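Local coordinates for protein Niban 2 (Homo sapiens, PDB 7CTP), which may suppress apoptosis and promote melanoma cell invasion, and carries a pleckstrin homology domain together with a large helical region, at residues H15-T20 with Y275-E280; K122-V127 with L131-N136; D309-S314 with R528-E533; S392-A395 with L399-Q402. All coordinates share one frame; numbering follows the deposited sequence.

Interaction 1 of 4, residues H15-T20 with Y275-E280; sequences HIAEKT and YHMVYE
Thr20 and Val278 have the nearest CA atoms of the two helix segments, 6.8 Å apart; the axes of 15-20 and 275-280 approach to 10.4 Å at a signed crossing angle of -44°, both running in broadly the same direction. Met277 bridges this separation. With its CG anti to the backbone N (chi1 -159°) and the chain nearly straight at the next bond, the side chain extends toward 15-20, and a bend at chi3 (124°) sets its terminal methyl against the turn opposite. There CE lies 3.6 Å from Ile16 CG2 and 3.9 Å from Ala17 CB, and it also rests on the backbone, 3.6 Å from Ala17 N. One turn on, Thr20 OG1 touches Val278 CG2 at 3.7 Å. That hydroxyl does not bond across the interface; it donates to Ile16 O (2.8 Å from Thr20 OG1), approaching from well above the carbonyl plane while Thr20 N supplies a second bond to the same oxygen. A valine in place of Thr20 would probably leave Ile16 O with the backbone donor alone and lose the bond that fixes the rotation of the side chain. Helix 232-252 packs beside this crossing of helices 10-48 and 260-337: its Leu244 meets Thr20, its Val240 meets Val278, and its Glu247 forms a salt bridge with Lys19.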
loop_
_atom_site.group_PDB
_atom_site.type_symbol
_atom_site.label_atom_id
_atom_site.label_comp_id
_atom_site.label_asym_id
_atom_site.label_seq_id
_atom_site.Cartn_x
_atom_site.Cartn_y
_atom_site.Cartn_z
ATOM N N HIS A 15 2.520 -17.582 -26.294
ATOM C CA HIS A 15 2.704 -16.199 -26.718
ATOM C C HIS A 15 2.648 -15.260 -25.518
ATOM O O HIS A 15 3.476 -14.346 -25.388
ATOM C CB HIS A 15 1.640 -15.821 -27.748
ATOM C CG HIS A 15 1.858 -16.434 -29.099
ATOM N ND1 HIS A 15 3.066 -16.370 -29.764
ATOM C CD2 HIS A 15 1.013 -17.108 -29.918
ATOM C CE1 HIS A 15 2.957 -16.986 -30.930
ATOM N NE2 HIS A 15 1.722 -17.442 -31.048
ATOM N N ILE A 16 1.690 -15.488 -24.615
ATOM C CA ILE A 16 1.578 -14.635 -23.433
ATOM C C ILE A 16 2.827 -14.757 -22.570
ATOM O O ILE A 16 3.359 -13.753 -22.084
ATOM C CB ILE A 16 0.308 -14.971 -22.631
ATOM C CG1 ILE A 16 -0.946 -14.545 -23.395
ATOM C CG2 ILE A 16 0.365 -14.281 -21.265
ATOM C CD1 ILE A 16 -2.201 -15.260 -22.952
ATOM N N ALA A 17 3.332 -15.983 -22.386
ATOM C CA ALA A 17 4.533 -16.165 -21.575
ATOM C C ALA A 17 5.729 -15.464 -22.200
ATOM O O ALA A 17 6.587 -14.925 -21.485
ATOM C CB ALA A 17 4.838 -17.650 -21.382
ATOM N N GLU A 18 5.819 -15.481 -23.533
ATOM C CA GLU A 18 6.919 -14.797 -24.204
ATOM C C GLU A 18 6.854 -13.294 -23.960
ATOM O O GLU A 18 7.865 -12.663 -23.625
ATOM C CB GLU A 18 6.893 -15.112 -25.703
ATOM C CG GLU A 18 7.393 -16.524 -26.019
ATOM C CD GLU A 18 7.115 -16.959 -27.453
ATOM O OE1 GLU A 18 7.336 -18.152 -27.761
ATOM O OE2 GLU A 18 6.678 -16.112 -28.262
ATOM N N LYS A 19 5.668 -12.708 -24.126
ATOM C CA LYS A 19 5.503 -11.276 -23.882
ATOM C C LYS A 19 5.758 -10.938 -22.418
ATOM O O LYS A 19 6.377 -9.913 -22.111
ATOM C CB LYS A 19 4.104 -10.825 -24.295
ATOM C CG LYS A 19 3.819 -10.988 -25.790
ATOM C CD LYS A 19 2.359 -10.667 -26.112
ATOM C CE LYS A 19 2.044 -10.888 -27.586
ATOM N NZ LYS A 19 1.998 -9.604 -28.343
ATOM N N THR A 20 5.271 -11.784 -21.503
ATOM C CA THR A 20 5.529 -11.591 -20.075
ATOM C C THR A 20 7.020 -11.624 -19.780
ATOM O O THR A 20 7.539 -10.800 -19.010
ATOM C CB THR A 20 4.791 -12.665 -19.270
ATOM O OG1 THR A 20 3.379 -12.547 -19.529
ATOM C CG2 THR A 20 5.068 -12.534 -17.766
ATOM N N TYR A 275 -3.763 -13.866 -15.230
ATOM C CA TYR A 275 -3.148 -13.332 -14.018
ATOM C C TYR A 275 -2.386 -14.416 -13.257
ATOM O O TYR A 275 -1.272 -14.179 -12.783
ATOM C CB TYR A 275 -4.216 -12.692 -13.121
ATOM C CG TYR A 275 -3.676 -12.139 -11.812
ATOM C CD1 TYR A 275 -3.085 -10.874 -11.751
ATOM C CD2 TYR A 275 -3.746 -12.889 -10.636
ATOM C CE1 TYR A 275 -2.580 -10.368 -10.543
ATOM C CE2 TYR A 275 -3.238 -12.403 -9.436
ATOM C CZ TYR A 275 -2.660 -11.149 -9.390
ATOM O OH TYR A 275 -2.168 -10.683 -8.174
ATOM N N HIS A 276 -2.970 -15.615 -13.136
ATOM C CA HIS A 276 -2.289 -16.711 -12.436
ATOM C C HIS A 276 -0.996 -17.117 -13.137
ATOM O O HIS A 276 0.037 -17.341 -12.489
ATOM C CB HIS A 276 -3.218 -17.921 -12.324
ATOM C CG HIS A 276 -2.492 -19.209 -12.062
ATOM N ND1 HIS A 276 -2.116 -19.606 -10.795
ATOM C CD2 HIS A 276 -2.043 -20.170 -12.907
ATOM C CE1 HIS A 276 -1.478 -20.764 -10.867
ATOM N NE2 HIS A 276 -1.416 -21.125 -12.138
ATOM N N MET A 277 -1.052 -17.252 -14.466
ATOM C CA MET A 277 0.116 -17.610 -15.264
ATOM C C MET A 277 1.220 -16.571 -15.111
ATOM O O MET A 277 2.399 -16.904 -14.918
ATOM C CB MET A 277 -0.336 -17.709 -16.719
ATOM C CG MET A 277 0.502 -18.497 -17.643
ATOM S SD MET A 277 -0.288 -18.236 -19.250
ATOM C CE MET A 277 1.144 -17.619 -20.109
ATOM N N VAL A 278 0.844 -15.297 -15.211
ATOM C CA VAL A 278 1.797 -14.199 -15.039
ATOM C C VAL A 278 2.399 -14.217 -13.640
ATOM O O VAL A 278 3.613 -14.020 -13.464
ATOM C CB VAL A 278 1.100 -12.857 -15.330
ATOM C CG1 VAL A 278 1.932 -11.696 -14.812
ATOM C CG2 VAL A 278 0.818 -12.721 -16.826
ATOM N N TYR A 279 1.551 -14.396 -12.617
ATOM C CA TYR A 279 2.030 -14.392 -11.235
ATOM C C TYR A 279 3.118 -15.437 -11.028
ATOM O O TYR A 279 4.167 -15.152 -10.431
ATOM C CB TYR A 279 0.856 -14.631 -10.275
ATOM C CG TYR A 279 1.243 -14.666 -8.800
ATOM C CD1 TYR A 279 1.794 -15.816 -8.222
ATOM C CD2 TYR A 279 1.057 -13.553 -7.986
ATOM C CE1 TYR A 279 2.153 -15.851 -6.877
ATOM C CE2 TYR A 279 1.408 -13.583 -6.639
ATOM C CZ TYR A 279 1.962 -14.736 -6.101
ATOM O OH TYR A 279 2.311 -14.770 -4.768
ATOM N N GLU A 280 2.887 -16.661 -11.508
ATOM C CA GLU A 280 3.888 -17.704 -11.292
ATOM C C GLU A 280 5.171 -17.401 -12.050
ATOM O O GLU A 280 6.271 -17.634 -11.535
ATOM C CB GLU A 280 3.335 -19.073 -11.692
ATOM C CG GLU A 280 2.253 -19.600 -10.738
ATOM C CD GLU A 280 2.713 -19.676 -9.285
ATOM O OE1 GLU A 280 3.884 -20.044 -9.039
ATOM O OE2 GLU A 280 1.901 -19.368 -8.379
#

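Interaction 2 of 4, residues K122-V127 with L131-N136; sequences KILTSV and LELIGN
Within the pleckstrin homology domain, an edge strand of the antiparallel sheet, 122-124, leads directly into the short helix 127-134, and Leu124 and Val127 meet Leu133 and Leu131 as the chain turns back. Ser126 is the N-cap: its OG accepts a hydrogen bond from Gln129 N just beyond the segment. The first turn then closes through Leu131 N and Val127 O, 2.9 Å apart, with an N-H...O angle of 167°, the i to i+4 geometry of an alpha helix. On this turn the side chains of Val127 and Leu131 run alongside each other in the same direction, bringing Val127 CG1 to 4.0 Å from Leu131 CD1, while Leu131 CG sits 3.4 Å from Val127 O. An alanine at Leu131 would probably strip Val127 CG1 of this apolar neighbour and open a gap where the side chain also meets Gln261 of helix 260-337. Further along, Leu124 and Leu133 both rest on Trp162 of the adjacent strand 157-162, so the helix is held to the sheet by a shared aromatic as well as by direct touch. Leu133 CG stands anti to the backbone N (chi1 -179°), which sends the branch toward the strand; the two side chains lie roughly perpendicular, with Leu133 CD2 4.1 Å from Leu124 CD2.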
loop_
_atom_site.group_PDB
_atom_site.type_symbol
_atom_site.label_atom_id
_atom_site.label_comp_id
_atom_site.label_asym_id
_atom_site.label_seq_id
_atom_site.Cartn_x
_atom_site.Cartn_y
_atom_site.Cartn_z
ATOM N N LYS A 122 -11.544 -4.289 -4.521
ATOM C CA LYS A 122 -12.487 -3.272 -4.064
ATOM C C LYS A 122 -13.793 -3.966 -3.705
ATOM O O LYS A 122 -14.142 -4.976 -4.315
ATOM C CB LYS A 122 -12.770 -2.218 -5.148
ATOM C CG LYS A 122 -11.546 -1.491 -5.674
ATOM C CD LYS A 122 -11.055 -0.450 -4.672
ATOM C CE LYS A 122 -10.125 0.569 -5.339
ATOM N NZ LYS A 122 -8.685 0.235 -5.129
ATOM N N ILE A 123 -14.526 -3.412 -2.729
ATOM C CA ILE A 123 -15.797 -3.986 -2.282
ATOM C C ILE A 123 -16.952 -3.194 -2.873
ATOM O O ILE A 123 -16.954 -1.960 -2.817
ATOM C CB ILE A 123 -15.906 -4.005 -0.749
ATOM C CG1 ILE A 123 -14.813 -4.872 -0.129
ATOM C CG2 ILE A 123 -17.290 -4.510 -0.317
ATOM C CD1 ILE A 123 -14.541 -4.508 1.326
ATOM N N LEU A 124 -17.940 -3.902 -3.422
ATOM C CA LEU A 124 -19.196 -3.306 -3.867
ATOM C C LEU A 124 -20.328 -3.876 -3.025
ATOM O O LEU A 124 -20.326 -5.068 -2.696
ATOM C CB LEU A 124 -19.471 -3.595 -5.353
ATOM C CG LEU A 124 -18.563 -3.059 -6.462
ATOM C CD1 LEU A 124 -18.304 -1.570 -6.308
ATOM C CD2 LEU A 124 -17.251 -3.843 -6.528
ATOM N N THR A 125 -21.303 -3.036 -2.671
ATOM C CA THR A 125 -22.429 -3.506 -1.870
ATOM C C THR A 125 -23.738 -3.535 -2.653
ATOM O O THR A 125 -24.816 -3.567 -2.046
ATOM C CB THR A 125 -22.602 -2.654 -0.611
ATOM O OG1 THR A 125 -22.709 -1.283 -0.988
ATOM C CG2 THR A 125 -21.410 -2.805 0.306
ATOM N N SER A 126 -23.675 -3.511 -3.983
ATOM C CA SER A 126 -24.876 -3.717 -4.778
ATOM C C SER A 126 -24.483 -4.330 -6.110
ATOM O O SER A 126 -23.393 -4.071 -6.638
ATOM C CB SER A 126 -25.661 -2.409 -4.967
ATOM O OG SER A 126 -25.315 -1.733 -6.161
ATOM N N VAL A 127 -25.371 -5.178 -6.629
ATOM C CA VAL A 127 -25.109 -5.809 -7.916
ATOM C C VAL A 127 -25.009 -4.753 -9.008
ATOM O O VAL A 127 -24.161 -4.841 -9.905
ATOM C CB VAL A 127 -26.188 -6.856 -8.238
ATOM C CG1 VAL A 127 -25.990 -7.374 -9.651
ATOM C CG2 VAL A 127 -26.119 -8.005 -7.249
ATOM N N LEU A 131 -22.116 -4.263 -11.814
ATOM C CA LEU A 131 -22.352 -4.318 -13.252
ATOM C C LEU A 131 -21.958 -3.016 -13.931
ATOM O O LEU A 131 -21.503 -3.030 -15.078
ATOM C CB LEU A 131 -23.825 -4.638 -13.534
ATOM C CG LEU A 131 -24.290 -6.035 -13.104
ATOM C CD1 LEU A 131 -25.763 -6.187 -13.426
ATOM C CD2 LEU A 131 -23.478 -7.127 -13.777
ATOM N N GLU A 132 -22.121 -1.885 -13.243
ATOM C CA GLU A 132 -21.681 -0.614 -13.802
ATOM C C GLU A 132 -20.163 -0.577 -13.934
ATOM O O GLU A 132 -19.626 -0.101 -14.945
ATOM C CB GLU A 132 -22.184 0.536 -12.929
ATOM C CG GLU A 132 -21.804 1.911 -13.440
ATOM C CD GLU A 132 -22.411 3.035 -12.630
ATOM O OE1 GLU A 132 -21.724 4.073 -12.493
ATOM O OE2 GLU A 132 -23.568 2.887 -12.150
ATOM N N LEU A 133 -19.464 -1.121 -12.940
ATOM C CA LEU A 133 -18.002 -1.108 -12.938
ATOM C C LEU A 133 -17.427 -1.967 -14.060
ATOM O O LEU A 133 -16.422 -1.592 -14.675
ATOM C CB LEU A 133 -17.494 -1.574 -11.572
ATOM C CG LEU A 133 -15.989 -1.632 -11.318
ATOM C CD1 LEU A 133 -15.363 -0.282 -11.601
ATOM C CD2 LEU A 133 -15.755 -2.046 -9.869
ATOM N N ILE A 134 -18.048 -3.117 -14.358
ATOM C CA ILE A 134 -17.547 -3.973 -15.436
ATOM C C ILE A 134 -18.227 -3.704 -16.771
ATOM O O ILE A 134 -17.879 -4.347 -17.771
ATOM C CB ILE A 134 -17.689 -5.472 -15.105
ATOM C CG1 ILE A 134 -19.167 -5.874 -14.994
ATOM C CG2 ILE A 134 -16.928 -5.814 -13.831
ATOM C CD1 ILE A 134 -19.398 -7.377 -15.002
ATOM N N GLY A 135 -19.152 -2.745 -16.829
ATOM C CA GLY A 135 -19.980 -2.599 -18.016
ATOM C C GLY A 135 -19.206 -2.243 -19.272
ATOM O O GLY A 135 -19.596 -2.627 -20.381
ATOM N N ASN A 136 -18.114 -1.489 -19.127
ATOM C CA ASN A 136 -17.321 -1.069 -20.279
ATOM C C ASN A 136 -15.981 -1.791 -20.343
ATOM O O ASN A 136 -15.020 -1.284 -20.927
ATOM C CB ASN A 136 -17.128 0.447 -20.265
ATOM C CG ASN A 136 -18.435 1.185 -20.486
ATOM O OD1 ASN A 136 -18.940 1.253 -21.610
ATOM N ND2 ASN A 136 -19.000 1.716 -19.411
#

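Interaction 3 of 4, residues D309-S314 with R528-E533; sequences DQIITS and RFILVE
Ile311 and Ile530 bury nearly equal areas, 64 and 62 Å², and Phe529 adds 33 Å², so these three residues define the contact between helix 260-337 and the loop leading into helix 532-555. The two branches of Ile311 are used separately. Its CG2 meets the end of Ile530, 3.9 Å from Ile530 CD1 and 4.0 Å from Ile530 CG1; its CD1 diverges from CG2 and lies 3.8 Å from Phe529 CD2, approaching the ring obliquely. With chi2 near 175° the Ile530 chain is extended, and its CD1 reaches the helix surface, 3.7 Å from Ile311 O and 3.2 Å from Ser314 OG. Phe40 of helix 10-48 and the loop residue Phe526 also pack on Ile311, while Val303 and Ile304 meet the Phe529 ring, making this part of a wider apolar core between helices. Polar ties of the loop lie alongside, among them Phe529 O with Lys315 NZ and Arg528 NH2 with Glu32 O. Ser314 OG, by contrast, is buried against Ile530 CD1 without any hydrogen-bonding partner in the model, which implies that the joint is held by apolar packing and that this hydroxyl probably carries some desolvation cost.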
loop_
_atom_site.group_PDB
_atom_site.type_symbol
_atom_site.label_atom_id
_atom_site.label_comp_id
_atom_site.label_asym_id
_atom_site.label_seq_id
_atom_site.Cartn_x
_atom_site.Cartn_y
_atom_site.Cartn_z
ATOM N N ASP A 309 33.037 8.762 0.633
ATOM C CA ASP A 309 33.281 10.176 0.358
ATOM C C ASP A 309 33.515 10.430 -1.128
ATOM O O ASP A 309 33.108 11.471 -1.656
ATOM C CB ASP A 309 34.470 10.671 1.180
ATOM C CG ASP A 309 34.178 10.698 2.663
ATOM O OD1 ASP A 309 32.987 10.648 3.037
ATOM O OD2 ASP A 309 35.141 10.781 3.453
ATOM N N GLN A 310 34.166 9.495 -1.816
ATOM C CA GLN A 310 34.426 9.665 -3.241
ATOM C C GLN A 310 33.150 9.486 -4.058
ATOM O O GLN A 310 32.955 10.157 -5.082
ATOM C CB GLN A 310 35.506 8.683 -3.692
ATOM C CG GLN A 310 36.906 8.978 -3.127
ATOM C CD GLN A 310 36.959 8.975 -1.598
ATOM O OE1 GLN A 310 36.588 7.993 -0.943
ATOM N NE2 GLN A 310 37.413 10.088 -1.020
ATOM N N ILE A 311 32.274 8.573 -3.628
ATOM C CA ILE A 311 30.983 8.416 -4.299
ATOM C C ILE A 311 30.150 9.686 -4.152
ATOM O O ILE A 311 29.554 10.172 -5.122
ATOM C CB ILE A 311 30.239 7.180 -3.757
ATOM C CG1 ILE A 311 31.044 5.907 -4.041
ATOM C CG2 ILE A 311 28.848 7.067 -4.400
ATOM C CD1 ILE A 311 30.461 4.657 -3.405
ATOM N N ILE A 312 30.126 10.265 -2.948
ATOM C CA ILE A 312 29.381 11.506 -2.730
ATOM C C ILE A 312 29.919 12.616 -3.626
ATOM O O ILE A 312 29.156 13.373 -4.241
ATOM C CB ILE A 312 29.438 11.908 -1.245
ATOM C CG1 ILE A 312 28.711 10.878 -0.375
ATOM C CG2 ILE A 312 28.834 13.303 -1.049
ATOM C CD1 ILE A 312 28.987 11.048 1.106
ATOM N N THR A 313 31.248 12.728 -3.707
ATOM C CA THR A 313 31.876 13.738 -4.554
ATOM C C THR A 313 31.499 13.547 -6.015
ATOM O O THR A 313 31.181 14.511 -6.727
ATOM C CB THR A 313 33.391 13.666 -4.378
ATOM O OG1 THR A 313 33.713 14.054 -3.039
ATOM C CG2 THR A 313 34.095 14.564 -5.377
ATOM N N SER A 314 31.532 12.299 -6.483
ATOM C CA SER A 314 31.197 12.019 -7.872
ATOM C C SER A 314 29.724 12.308 -8.138
ATOM O O SER A 314 29.370 12.881 -9.177
ATOM C CB SER A 314 31.548 10.571 -8.210
ATOM O OG SER A 314 30.781 10.085 -9.297
ATOM N N ARG A 528 27.136 1.187 -10.137
ATOM C CA ARG A 528 26.058 0.523 -9.403
ATOM C C ARG A 528 25.452 1.428 -8.342
ATOM O O ARG A 528 24.360 1.135 -7.843
ATOM C CB ARG A 528 26.548 -0.763 -8.728
ATOM C CG ARG A 528 26.922 -1.902 -9.668
ATOM C CD ARG A 528 25.787 -2.292 -10.618
ATOM N NE ARG A 528 24.581 -2.831 -9.979
ATOM C CZ ARG A 528 24.374 -4.125 -9.724
ATOM N NH1 ARG A 528 25.314 -5.021 -10.020
ATOM N NH2 ARG A 528 23.229 -4.530 -9.169
ATOM N N PHE A 529 26.128 2.523 -7.986
ATOM C CA PHE A 529 25.671 3.375 -6.895
ATOM C C PHE A 529 25.210 4.742 -7.354
ATOM O O PHE A 529 24.612 5.469 -6.555
ATOM C CB PHE A 529 26.785 3.563 -5.861
ATOM C CG PHE A 529 27.495 2.294 -5.544
ATOM C CD1 PHE A 529 26.784 1.187 -5.102
ATOM C CD2 PHE A 529 28.857 2.181 -5.746
ATOM C CE1 PHE A 529 27.431 -0.011 -4.848
ATOM C CE2 PHE A 529 29.518 0.984 -5.482
ATOM C CZ PHE A 529 28.805 -0.109 -5.036
ATOM N N ILE A 530 25.492 5.101 -8.601
ATOM C CA ILE A 530 25.166 6.407 -9.165
ATOM C C ILE A 530 24.507 6.179 -10.513
ATOM O O ILE A 530 25.099 5.549 -11.396
ATOM C CB ILE A 530 26.412 7.296 -9.326
ATOM C CG1 ILE A 530 27.124 7.469 -7.979
ATOM C CG2 ILE A 530 26.021 8.641 -9.951
ATOM C CD1 ILE A 530 28.420 8.241 -8.070
ATOM N N LEU A 531 23.288 6.704 -10.680
ATOM C CA LEU A 531 22.565 6.634 -11.944
ATOM C C LEU A 531 22.239 8.042 -12.422
ATOM O O LEU A 531 21.804 8.880 -11.629
ATOM C CB LEU A 531 21.262 5.840 -11.783
ATOM C CG LEU A 531 21.423 4.336 -11.565
ATOM C CD1 LEU A 531 20.098 3.691 -11.165
ATOM C CD2 LEU A 531 21.964 3.697 -12.827
ATOM N N VAL A 532 22.446 8.295 -13.718
ATOM C CA VAL A 532 22.091 9.599 -14.286
ATOM C C VAL A 532 20.646 9.935 -13.955
ATOM O O VAL A 532 20.324 11.038 -13.492
ATOM C CB VAL A 532 22.322 9.612 -15.806
ATOM C CG1 VAL A 532 21.692 10.858 -16.417
ATOM C CG2 VAL A 532 23.807 9.557 -16.129
ATOM N N GLU A 533 19.751 8.974 -14.168
ATOM C CA GLU A 533 18.332 9.247 -13.986
ATOM C C GLU A 533 18.005 9.604 -12.540
ATOM O O GLU A 533 17.274 10.566 -12.282
ATOM C CB GLU A 533 17.513 8.049 -14.437
ATOM C CG GLU A 533 16.041 8.337 -14.461
ATOM C CD GLU A 533 15.594 9.153 -15.659
ATOM O OE1 GLU A 533 16.256 9.079 -16.716
ATOM O OE2 GLU A 533 14.560 9.853 -15.537
#

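Interaction 4 of 4, residues S392-A395 with L399-Q402; sequences SRLA and LKMQ
The Leu394 side chain swings out with CG anti to the backbone N (chi1 176°) to reach Lys400, while chi1 of Met401 (-71°) puts CG against the backbone of the 3-10 turn at 394-395 and the bend at chi2 (-66°) keeps SD near it. The leucine comes in across the extended aliphatic stem of the lysine: Leu394 CD1 sits 3.9 Å from Lys400 CB and 3.9 Å from Lys400 CD. The ammonium end continues past this contact to a salt bridge with Glu367. Met401 meets carbonyl oxygens instead of side chains, its CG being 3.4 Å from Leu394 O and 3.4 Å from Ala395 O, with SD further back at 3.9 Å from Leu394 O. The CA atoms of Ala395 and Met401 are 6.6 Å apart, evidence of how tightly the chain doubles back between helices 384-391 and 402-405. Inside the bend, His397 ND1 accepts hydrogen bonds from the backbone N of both Leu399 and Lys400. Met440 of helix 422-455 closes over the turn, touching Leu394, Ala395 and Met401. Chemically the contact is van der Waals packing, apolar at Leu394 and Lys400 but a methylene against two carbonyl oxygens at Met401; neither is joined by a directional bond, and hydrogen bonds of this turn run along the chain, as from Gln402 N to Leu399 O, while the lysine contributes its carbon stem here and its charge elsewhere.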
loop_
_atom_site.group_PDB
_atom_site.type_symbol
_atom_site.label_atom_id
_atom_site.label_comp_id
_atom_site.label_asym_id
_atom_site.label_seq_id
_atom_site.Cartn_x
_atom_site.Cartn_y
_atom_site.Cartn_z
ATOM N N SER A 392 -4.453 -4.678 24.182
ATOM C CA SER A 392 -3.271 -4.925 23.357
ATOM C C SER A 392 -3.625 -5.092 21.888
ATOM O O SER A 392 -2.766 -4.876 21.021
ATOM C CB SER A 392 -2.516 -6.168 23.844
ATOM O OG SER A 392 -3.192 -7.370 23.503
ATOM N N ARG A 393 -4.872 -5.462 21.588
ATOM C CA ARG A 393 -5.313 -5.753 20.228
ATOM C C ARG A 393 -6.124 -4.626 19.606
ATOM O O ARG A 393 -6.685 -4.815 18.516
ATOM C CB ARG A 393 -6.145 -7.033 20.219
ATOM C CG ARG A 393 -5.460 -8.180 20.892
ATOM C CD ARG A 393 -6.124 -9.500 20.585
ATOM N NE ARG A 393 -5.174 -10.578 20.818
ATOM C CZ ARG A 393 -4.498 -11.197 19.859
ATOM N NH1 ARG A 393 -4.693 -10.869 18.584
ATOM N NH2 ARG A 393 -3.641 -12.154 20.179
ATOM N N LEU A 394 -6.195 -3.469 20.272
ATOM C CA LEU A 394 -7.092 -2.393 19.846
ATOM C C LEU A 394 -6.831 -1.969 18.403
ATOM O O LEU A 394 -7.774 -1.713 17.643
ATOM C CB LEU A 394 -6.949 -1.199 20.786
ATOM C CG LEU A 394 -7.733 0.070 20.463
ATOM C CD1 LEU A 394 -9.219 -0.240 20.343
ATOM C CD2 LEU A 394 -7.481 1.116 21.534
ATOM N N ALA A 395 -5.561 -1.897 18.002
ATOM C CA ALA A 395 -5.267 -1.390 16.665
ATOM C C ALA A 395 -5.840 -2.273 15.567
ATOM O O ALA A 395 -5.942 -1.821 14.421
ATOM C CB ALA A 395 -3.761 -1.235 16.464
ATOM N N LEU A 399 -14.239 -3.322 14.696
ATOM C CA LEU A 399 -15.211 -2.248 14.872
ATOM C C LEU A 399 -14.567 -0.958 15.365
ATOM O O LEU A 399 -14.808 0.115 14.800
ATOM C CB LEU A 399 -16.306 -2.689 15.856
ATOM C CG LEU A 399 -17.406 -1.678 16.191
ATOM C CD1 LEU A 399 -18.084 -1.162 14.932
ATOM C CD2 LEU A 399 -18.436 -2.283 17.147
ATOM N N LYS A 400 -13.739 -1.046 16.411
ATOM C CA LYS A 400 -13.336 0.153 17.136
ATOM C C LYS A 400 -12.444 1.059 16.301
ATOM O O LYS A 400 -12.453 2.278 16.499
ATOM C CB LYS A 400 -12.662 -0.241 18.448
ATOM C CG LYS A 400 -13.661 -0.831 19.458
ATOM C CD LYS A 400 -13.009 -1.227 20.778
ATOM C CE LYS A 400 -14.051 -1.805 21.752
ATOM N NZ LYS A 400 -13.423 -2.306 23.022
ATOM N N MET A 401 -11.686 0.501 15.351
ATOM C CA MET A 401 -10.854 1.335 14.492
ATOM C C MET A 401 -11.627 1.990 13.355
ATOM O O MET A 401 -11.094 2.900 12.717
ATOM C CB MET A 401 -9.707 0.510 13.907
ATOM C CG MET A 401 -8.636 0.125 14.941
ATOM S SD MET A 401 -7.738 1.549 15.566
ATOM C CE MET A 401 -7.045 2.230 14.061
ATOM N N GLN A 402 -12.862 1.559 13.090
ATOM C CA GLN A 402 -13.544 1.995 11.872
ATOM C C GLN A 402 -13.816 3.491 11.874
ATOM O O GLN A 402 -13.741 4.138 10.822
ATOM C CB GLN A 402 -14.841 1.217 11.678
ATOM C CG GLN A 402 -14.632 -0.259 11.404
ATOM C CD GLN A 402 -13.556 -0.523 10.356
ATOM O OE1 GLN A 402 -13.377 0.251 9.411
ATOM N NE2 GLN A 402 -12.830 -1.625 10.523
#

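In the fold
From the N terminus, helix 10-48 supplies the first half of interaction 1, which closes only when the chain reaches helix 260-337. Inside that long loop lies interaction 2, a short local closure within the pleckstrin homology domain. Further down the same helix 260-337, interaction 3 opens at 309-314; its centre is about 36 Å from that of interaction 1. Before it closes at 528-533, the chain makes the tight turn of interaction 4. Thus there are two long closures in series, each enclosing one local contact, and none cross. The long ones join helix 260-337 to the N-terminal helix and to the approach to helix 532-555.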